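Local atomic coordinates of activated BY transcription factor SSRB (PDB entry 2WNW), a protein that belongs to glycoside hydrolase family 30, with a TIM-barrel domain joined to a beta-sandwich domain. Residues C93-N99 / P341-N346. Residues are numbered along the deposited sequence; the frame is centred on the assembly and turned at random.
Sequences CDFSLGN and PNHQGN
Asp94 OD2 is gripped by two amide groups of the loop 341-346. Asn342 ND2 donates to Asp94 OD2 at 2.8 Å and comes from above the carboxylate plane. Asn346 ND2 donates to the same Asp94 OD2 at 3.0 Å, nearly straight at 168°. It comes nearly along the C-O axis, slightly on the other side of the plane, and its amide lies nearly coplanar with the carboxylate. Together they restrain the carboxylate. Asp94 OD1 is hydrogen-bonded to a glycerol, probably from the crystallisation liquor.

Asn342 ND2 also sits over the centre of the Phe95 ring, 3.2 Å above its plane, with amide and ring almost perpendicular. CG of Asn342 stands anti to its own backbone N (chi1 -175°), which carries the amide in between Asp94 and Phe95. Its other end serves its own loop: Asn342 OD1 accepts from Gln344 N at 2.9 Å, an Asx turn, and from Asn346 N at 3.0 Å. A type I beta turn from Asn342 to Gly345 overlaps it.

The backbones join where His343 N donates to Asp94 O at 3.0 Å. Asp94 O also takes a weak bond from Ser96 N, closing an inverse gamma turn centred on Phe95. The His343 ring lies against the chain at Gly98 and Asn99, with Asn99 N over one face and Ser96 O at its edge. His343 NE2 is hydrogen-bonded to Asp204 and Asn99 ND2 to Asn157. Apolar contact is slight: Leu97 CD2 meets Pro341 CG at 4.0 Å.

Both loops extend from C-terminal ends of barrel strands, 85-90 and, through strand 332-336, 327-330, where TIM barrels carry their active sites. Helix 54-61 touches both, through Leu97 and Pro341, and Leu97 also meets helix 117-122. Phe95 packs on strand 332-336.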
ATOM      1  N   CYS A  93      21.797 -14.460  23.368  1.00 16.64           N
ATOM      2  CA  CYS A  93      21.080 -14.619  22.109  1.00 17.17           C
ATOM      3  C   CYS A  93      22.120 -15.328  21.240  1.00 18.27           C
ATOM      4  O   CYS A  93      23.211 -15.630  21.733  1.00 18.67           O
ATOM      5  CB  CYS A  93      20.666 -13.261  21.508  1.00 17.58           C
ATOM      6  SG  CYS A  93      21.989 -12.169  20.954  1.00 18.73           S
ATOM      7  N   ASP A  94      21.816 -15.615  19.978  1.00 17.34           N
ATOM      8  CA  ASP A  94      22.797 -16.316  19.147  1.00 17.56           C
ATOM      9  C   ASP A  94      24.075 -15.511  18.949  1.00 18.13           C
ATOM     10  O   ASP A  94      25.165 -16.079  18.822  1.00 17.01           O
ATOM     11  CB  ASP A  94      22.186 -16.720  17.794  1.00 18.34           C
ATOM     12  CG  ASP A  94      21.598 -15.552  17.038  1.00 20.31           C
ATOM     13  OD1 ASP A  94      20.905 -14.724  17.666  1.00 19.66           O
ATOM     14  OD2 ASP A  94      21.811 -15.476  15.809  1.00 19.26           O
ATOM     15  N   PHE A  95      23.954 -14.187  18.931  1.00 17.30           N
ATOM     16  CA  PHE A  95      25.134 -13.356  18.777  1.00 17.10           C
ATOM     17  C   PHE A  95      25.808 -13.125  20.126  1.00 18.77           C
ATOM     18  O   PHE A  95      25.837 -12.012  20.662  1.00 17.48           O
ATOM     19  CB  PHE A  95      24.785 -12.034  18.088  1.00 16.86           C
ATOM     20  CG  PHE A  95      24.722 -12.150  16.593  1.00 16.15           C
ATOM     21  CD1 PHE A  95      23.528 -12.477  15.948  1.00 15.97           C
ATOM     22  CD2 PHE A  95      25.880 -12.015  15.835  1.00 15.75           C
ATOM     23  CE1 PHE A  95      23.494 -12.674  14.564  1.00 16.28           C
ATOM     24  CE2 PHE A  95      25.859 -12.209  14.458  1.00 16.23           C
ATOM     25  CZ  PHE A  95      24.662 -12.540  13.819  1.00 17.59           C
ATOM     26  N   SER A  96      26.343 -14.218  20.663  1.00 17.15           N
ATOM     27  CA  SER A  96      27.047 -14.219  21.939  1.00 18.57           C
ATOM     28  C   SER A  96      28.185 -15.219  21.791  1.00 19.87           C
ATOM     29  O   SER A  96      28.193 -16.019  20.855  1.00 19.95           O
ATOM     30  CB  SER A  96      26.119 -14.675  23.069  1.00 16.85           C
ATOM     31  OG  SER A  96      24.982 -13.836  23.180  1.00 17.78           O
ATOM     32  N   LEU A  97      29.144 -15.169  22.706  1.00 20.75           N
ATOM     33  CA  LEU A  97      30.272 -16.091  22.660  1.00 20.96           C
ATOM     34  C   LEU A  97      29.769 -17.485  23.026  1.00 21.17           C
ATOM     35  O   LEU A  97      30.427 -18.489  22.759  1.00 21.59           O
ATOM     36  CB  LEU A  97      31.359 -15.640  23.638  1.00 20.96           C
ATOM     37  CG  LEU A  97      31.966 -14.259  23.365  1.00 21.91           C
ATOM     38  CD1 LEU A  97      32.987 -13.921  24.441  1.00 22.92           C
ATOM     39  CD2 LEU A  97      32.619 -14.247  21.987  1.00 23.48           C
ATOM     40  N   GLY A  98      28.587 -17.527  23.634  1.00 20.76           N
ATOM     41  CA  GLY A  98      27.981 -18.782  24.039  1.00 20.63           C
ATOM     42  C   GLY A  98      26.776 -18.489  24.914  1.00 20.33           C
ATOM     43  O   GLY A  98      26.478 -17.325  25.178  1.00 20.72           O
ATOM     44  N   ASN A  99      26.078 -19.528  25.362  1.00 20.72           N
ATOM     45  CA  ASN A  99      24.905 -19.338  26.215  1.00 20.62           C
ATOM     46  C   ASN A  99      25.324 -18.808  27.579  1.00 20.40           C
ATOM     47  O   ASN A  99      26.388 -19.156  28.085  1.00 20.42           O
ATOM     48  CB  ASN A  99      24.167 -20.662  26.437  1.00 20.95           C
ATOM     49  CG  ASN A  99      23.591 -21.246  25.161  1.00 22.42           C
ATOM     50  OD1 ASN A  99      22.634 -20.714  24.589  1.00 22.00           O
ATOM     51  ND2 ASN A  99      24.168 -22.352  24.712  1.00 20.09           N
ATOM     52  N   PRO A 341      30.960 -12.437  16.326  1.00 19.19           N
ATOM     53  CA  PRO A 341      30.801 -13.838  16.726  1.00 20.29           C
ATOM     54  C   PRO A 341      29.354 -14.275  16.949  1.00 20.72           C
ATOM     55  O   PRO A 341      28.521 -13.490  17.395  1.00 21.70           O
ATOM     56  CB  PRO A 341      31.624 -13.915  18.005  1.00 20.92           C
ATOM     57  CG  PRO A 341      31.349 -12.578  18.629  1.00 21.61           C
ATOM     58  CD  PRO A 341      31.452 -11.623  17.453  1.00 19.06           C
ATOM     59  N   ASN A 342      29.072 -15.537  16.635  1.00 20.36           N
ATOM     60  CA  ASN A 342      27.740 -16.119  16.805  1.00 18.68           C
ATOM     61  C   ASN A 342      27.989 -17.552  17.278  1.00 20.68           C
ATOM     62  O   ASN A 342      28.635 -18.333  16.578  1.00 19.64           O
ATOM     63  CB  ASN A 342      26.989 -16.114  15.469  1.00 19.25           C
ATOM     64  CG  ASN A 342      25.554 -16.590  15.601  1.00 19.05           C
ATOM     65  OD1 ASN A 342      25.294 -17.777  15.824  1.00 17.96           O
ATOM     66  ND2 ASN A 342      24.610 -15.662  15.466  1.00 17.48           N
ATOM     67  N   HIS A 343      27.477 -17.904  18.455  1.00 20.10           N
ATOM     68  CA  HIS A 343      27.738 -19.234  18.994  1.00 21.47           C
ATOM     69  C   HIS A 343      27.083 -20.415  18.281  1.00 21.73           C
ATOM     70  O   HIS A 343      27.288 -21.562  18.670  1.00 22.14           O
ATOM     71  CB  HIS A 343      27.457 -19.258  20.510  1.00 21.10           C
ATOM     72  CG  HIS A 343      26.014 -19.393  20.881  1.00 20.37           C
ATOM     73  ND1 HIS A 343      25.350 -20.602  20.868  1.00 20.49           N
ATOM     74  CD2 HIS A 343      25.121 -18.480  21.335  1.00 20.81           C
ATOM     75  CE1 HIS A 343      24.113 -20.428  21.300  1.00 21.56           C
ATOM     76  NE2 HIS A 343      23.949 -19.149  21.591  1.00 19.20           N
ATOM     77  N   GLN A 344      26.312 -20.140  17.232  1.00 21.54           N
ATOM     78  CA  GLN A 344      25.692 -21.206  16.450  1.00 23.21           C
ATOM     79  C   GLN A 344      26.098 -21.103  14.981  1.00 23.47           C
ATOM     80  O   GLN A 344      25.538 -21.781  14.123  1.00 24.45           O
ATOM     81  CB  GLN A 344      24.169 -21.172  16.569  1.00 25.66           C
ATOM     82  CG  GLN A 344      23.625 -22.030  17.695  1.00 29.88           C
ATOM     83  CD  GLN A 344      24.027 -23.488  17.558  1.00 33.56           C
ATOM     84  OE1 GLN A 344      24.787 -24.014  18.372  1.00 35.66           O
ATOM     85  NE2 GLN A 344      23.524 -24.146  16.518  1.00 34.20           N
ATOM     86  N   GLY A 345      27.080 -20.252  14.702  1.00 22.84           N
ATOM     87  CA  GLY A 345      27.556 -20.081  13.339  1.00 23.37           C
ATOM     88  C   GLY A 345      26.603 -19.343  12.414  1.00 23.33           C
ATOM     89  O   GLY A 345      26.769 -19.377  11.193  1.00 23.52           O
ATOM     90  N   ASN A 346      25.607 -18.675  12.987  1.00 22.09           N
ATOM     91  CA  ASN A 346      24.632 -17.927  12.199  1.00 22.05           C
ATOM     92  C   ASN A 346      25.180 -16.537  11.874  1.00 22.59           C
ATOM     93  O   ASN A 346      24.656 -15.525  12.348  1.00 22.61           O
ATOM     94  CB  ASN A 346      23.317 -17.813  12.977  1.00 21.81           C
ATOM     95  CG  ASN A 346      22.259 -17.037  12.222  1.00 24.56           C
ATOM     96  OD1 ASN A 346      22.077 -17.232  11.023  1.00 22.22           O
ATOM     97  ND2 ASN A 346      21.548 -16.155  12.923  1.00 21.78           N
TER